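Local coordinates for protein uracil-DNA glycosylase (Nitratifractor salsuginis, PDB 5X3G) that belongs to the uracil-DNA glycosylase superfamily, whose members share an alpha/beta fold built around a central four-stranded parallel sheet, at residues A[158-164]-A[249-255]. Residues are numbered along the deposited sequence; the frame is centred on the assembly and turned at random.
Sequences NFERSGV and MDLLLKR
With CG anti to the carbonyl carbon (chi1 -73°), Asn158 turns its amide from helix 152-161 toward the loop, where a bend at chi2 (73°) folds Arg255 back along its own segment; the two meet at Leu253 O, not bonded to each other. Asn158 ND2 gives a nearly straight hydrogen bond, 2.7 Å, to Leu251 O; the acceptor lies in the amide plane, yet the donor stands above the carbonyl plane. The Arg255 guanidinium bonds to carbonyls of its own loop, with NH2 on Met249 O (3.0 Å) and NH1 on Asp250 O (2.7 Å). Farther out, Arg255 CB sits over the centre of the Arg161 guanidinium, 3.5 Å from CZ. On the buried side Leu251 CD2 makes a CH-pi contact over one face of Phe159, offset toward the rim, while Leu251 CD1 reaches Phe159 CE1 at 3.6 Å; Val164 CG2 touches Met249 SE, a selenomethionine. One water joins the segments, donating to Asn158 O and Met249 O and hydrogen-bonding Ser162 OG. A Schellman motif at Gly163 ends the helix before strand 164-168. Asn158 and the water thus tie loop to helix end, Met249 O serving Arg255 NH2 and the water, Leu253 O weakly serving Asn158 ND2 and Arg255 NH1.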
loop_
_atom_site.group_PDB
_atom_site.type_symbol
_atom_site.label_atom_id
_atom_site.label_comp_id
_atom_site.label_asym_id
_atom_site.label_seq_id
_atom_site.Cartn_x
_atom_site.Cartn_y
_atom_site.Cartn_z
ATOM N N ASN A 158 -1.125 -7.690 -8.750
ATOM C CA ASN A 158 -1.941 -8.752 -8.171
ATOM C C ASN A 158 -2.662 -8.284 -6.913
ATOM O O ASN A 158 -3.788 -8.723 -6.653
ATOM C CB ASN A 158 -1.083 -9.979 -7.865
ATOM C CG ASN A 158 -0.667 -10.729 -9.114
ATOM O OD1 ASN A 158 -1.193 -10.491 -10.205
ATOM N ND2 ASN A 158 0.270 -11.655 -8.957
ATOM N N PHE A 159 -2.029 -7.422 -6.111
ATOM C CA PHE A 159 -2.758 -6.747 -5.042
ATOM C C PHE A 159 -3.996 -6.059 -5.594
ATOM O O PHE A 159 -5.097 -6.190 -5.046
ATOM C CB PHE A 159 -1.869 -5.719 -4.342
ATOM C CG PHE A 159 -1.082 -6.265 -3.190
ATOM C CD1 PHE A 159 -1.720 -6.741 -2.057
ATOM C CD2 PHE A 159 0.302 -6.262 -3.223
ATOM C CE1 PHE A 159 -0.991 -7.229 -0.990
ATOM C CE2 PHE A 159 1.035 -6.745 -2.162
ATOM C CZ PHE A 159 0.387 -7.230 -1.040
ATOM N N GLU A 160 -3.828 -5.312 -6.690
ATOM C CA GLU A 160 -4.963 -4.580 -7.241
ATOM C C GLU A 160 -6.008 -5.514 -7.845
ATOM O O GLU A 160 -7.209 -5.234 -7.755
ATOM C CB GLU A 160 -4.475 -3.559 -8.266
ATOM C CG GLU A 160 -3.660 -2.442 -7.627
ATOM C CD GLU A 160 -3.138 -1.434 -8.624
ATOM O OE1 GLU A 160 -2.662 -1.855 -9.699
ATOM O OE2 GLU A 160 -3.200 -0.220 -8.329
ATOM N N ARG A 161 -5.580 -6.627 -8.450
ATOM C CA ARG A 161 -6.534 -7.616 -8.946
ATOM C C ARG A 161 -7.409 -8.151 -7.825
ATOM O O ARG A 161 -8.592 -8.442 -8.043
ATOM C CB ARG A 161 -5.805 -8.776 -9.627
ATOM C CG ARG A 161 -5.256 -8.482 -11.011
ATOM C CD ARG A 161 -4.734 -9.763 -11.642
ATOM N NE ARG A 161 -4.408 -9.613 -13.055
ATOM C CZ ARG A 161 -3.221 -9.229 -13.510
ATOM N NH1 ARG A 161 -2.246 -8.947 -12.658
ATOM N NH2 ARG A 161 -3.009 -9.126 -14.816
ATOM N N SER A 162 -6.849 -8.286 -6.626
ATOM C CA SER A 162 -7.589 -8.739 -5.461
ATOM C C SER A 162 -8.350 -7.612 -4.774
ATOM O O SER A 162 -8.921 -7.834 -3.703
ATOM C CB SER A 162 -6.636 -9.414 -4.472
ATOM O OG SER A 162 -6.059 -10.576 -5.051
ATOM N N GLY A 163 -8.374 -6.419 -5.364
ATOM C CA GLY A 163 -9.176 -5.334 -4.831
ATOM C C GLY A 163 -8.572 -4.630 -3.640
ATOM O O GLY A 163 -9.306 -4.089 -2.806
ATOM N N VAL A 164 -7.249 -4.609 -3.536
ATOM C CA VAL A 164 -6.564 -4.037 -2.385
ATOM C C VAL A 164 -6.099 -2.635 -2.742
ATOM O O VAL A 164 -5.289 -2.451 -3.659
ATOM C CB VAL A 164 -5.388 -4.917 -1.938
ATOM C CG1 VAL A 164 -4.599 -4.239 -0.819
ATOM C CG2 VAL A 164 -5.907 -6.273 -1.487
HETATM N N MSE A 249 -5.696 -14.847 -2.159
HETATM C CA MSE A 249 -5.313 -13.855 -3.146
HETATM C C MSE A 249 -4.287 -14.395 -4.127
HETATM O O MSE A 249 -4.187 -13.905 -5.253
HETATM C CB MSE A 249 -4.773 -12.615 -2.450
HETATM C CG MSE A 249 -5.743 -11.987 -1.481
HETATM SE SE MSE A 249 -5.075 -10.231 -0.955
HETATM C CE MSE A 249 -6.035 -9.985 0.720
ATOM N N ASP A 250 -3.555 -15.413 -3.682
ATOM C CA ASP A 250 -2.425 -16.002 -4.404
ATOM C C ASP A 250 -1.632 -14.922 -5.138
ATOM O O ASP A 250 -1.504 -14.919 -6.362
ATOM C CB ASP A 250 -2.886 -17.095 -5.368
ATOM C CG ASP A 250 -1.774 -18.076 -5.708
ATOM O OD1 ASP A 250 -0.611 -17.828 -5.319
ATOM O OD2 ASP A 250 -2.061 -19.096 -6.370
ATOM N N LEU A 251 -1.096 -13.994 -4.341
ATOM C CA LEU A 251 -0.484 -12.783 -4.875
ATOM C C LEU A 251 0.772 -13.055 -5.693
ATOM O O LEU A 251 1.178 -12.192 -6.479
ATOM C CB LEU A 251 -0.161 -11.828 -3.727
ATOM C CG LEU A 251 -1.397 -11.297 -2.994
ATOM C CD1 LEU A 251 -1.024 -10.723 -1.637
ATOM C CD2 LEU A 251 -2.105 -10.251 -3.846
ATOM N N LEU A 252 1.394 -14.220 -5.535
ATOM C CA LEU A 252 2.607 -14.541 -6.273
ATOM C C LEU A 252 2.339 -15.324 -7.551
ATOM O O LEU A 252 3.284 -15.624 -8.282
ATOM C CB LEU A 252 3.581 -15.316 -5.381
ATOM C CG LEU A 252 4.074 -14.577 -4.134
ATOM C CD1 LEU A 252 5.095 -15.404 -3.399
ATOM C CD2 LEU A 252 4.655 -13.217 -4.489
ATOM N N LEU A 253 1.085 -15.649 -7.845
ATOM C CA LEU A 253 0.753 -16.336 -9.086
ATOM C C LEU A 253 0.761 -15.345 -10.243
ATOM O O LEU A 253 0.113 -14.294 -10.175
ATOM C CB LEU A 253 -0.614 -17.011 -8.974
ATOM C CG LEU A 253 -1.150 -17.711 -10.224
ATOM C CD1 LEU A 253 -0.404 -19.010 -10.486
ATOM C CD2 LEU A 253 -2.651 -17.953 -10.106
ATOM N N LYS A 254 1.499 -15.675 -11.300
ATOM C CA LYS A 254 1.558 -14.822 -12.477
ATOM C C LYS A 254 0.257 -14.921 -13.263
ATOM O O LYS A 254 -0.161 -16.017 -13.651
ATOM C CB LYS A 254 2.742 -15.213 -13.360
ATOM N N ARG A 255 -0.383 -13.779 -13.493
ATOM C CA ARG A 255 -1.622 -13.741 -14.263
ATOM C C ARG A 255 -1.345 -13.479 -15.740
ATOM O O ARG A 255 -0.486 -12.667 -16.086
ATOM C CB ARG A 255 -2.573 -12.676 -13.710
ATOM C CG ARG A 255 -3.529 -13.178 -12.637
ATOM C CD ARG A 255 -2.821 -13.438 -11.316
ATOM N NE ARG A 255 -3.728 -13.986 -10.311
ATOM C CZ ARG A 255 -3.452 -14.065 -9.014
ATOM N NH1 ARG A 255 -2.291 -13.621 -8.551
ATOM N NH2 ARG A 255 -4.340 -14.583 -8.176
HETATM O O HOH W 1 -4.325 -11.475 -6.761
#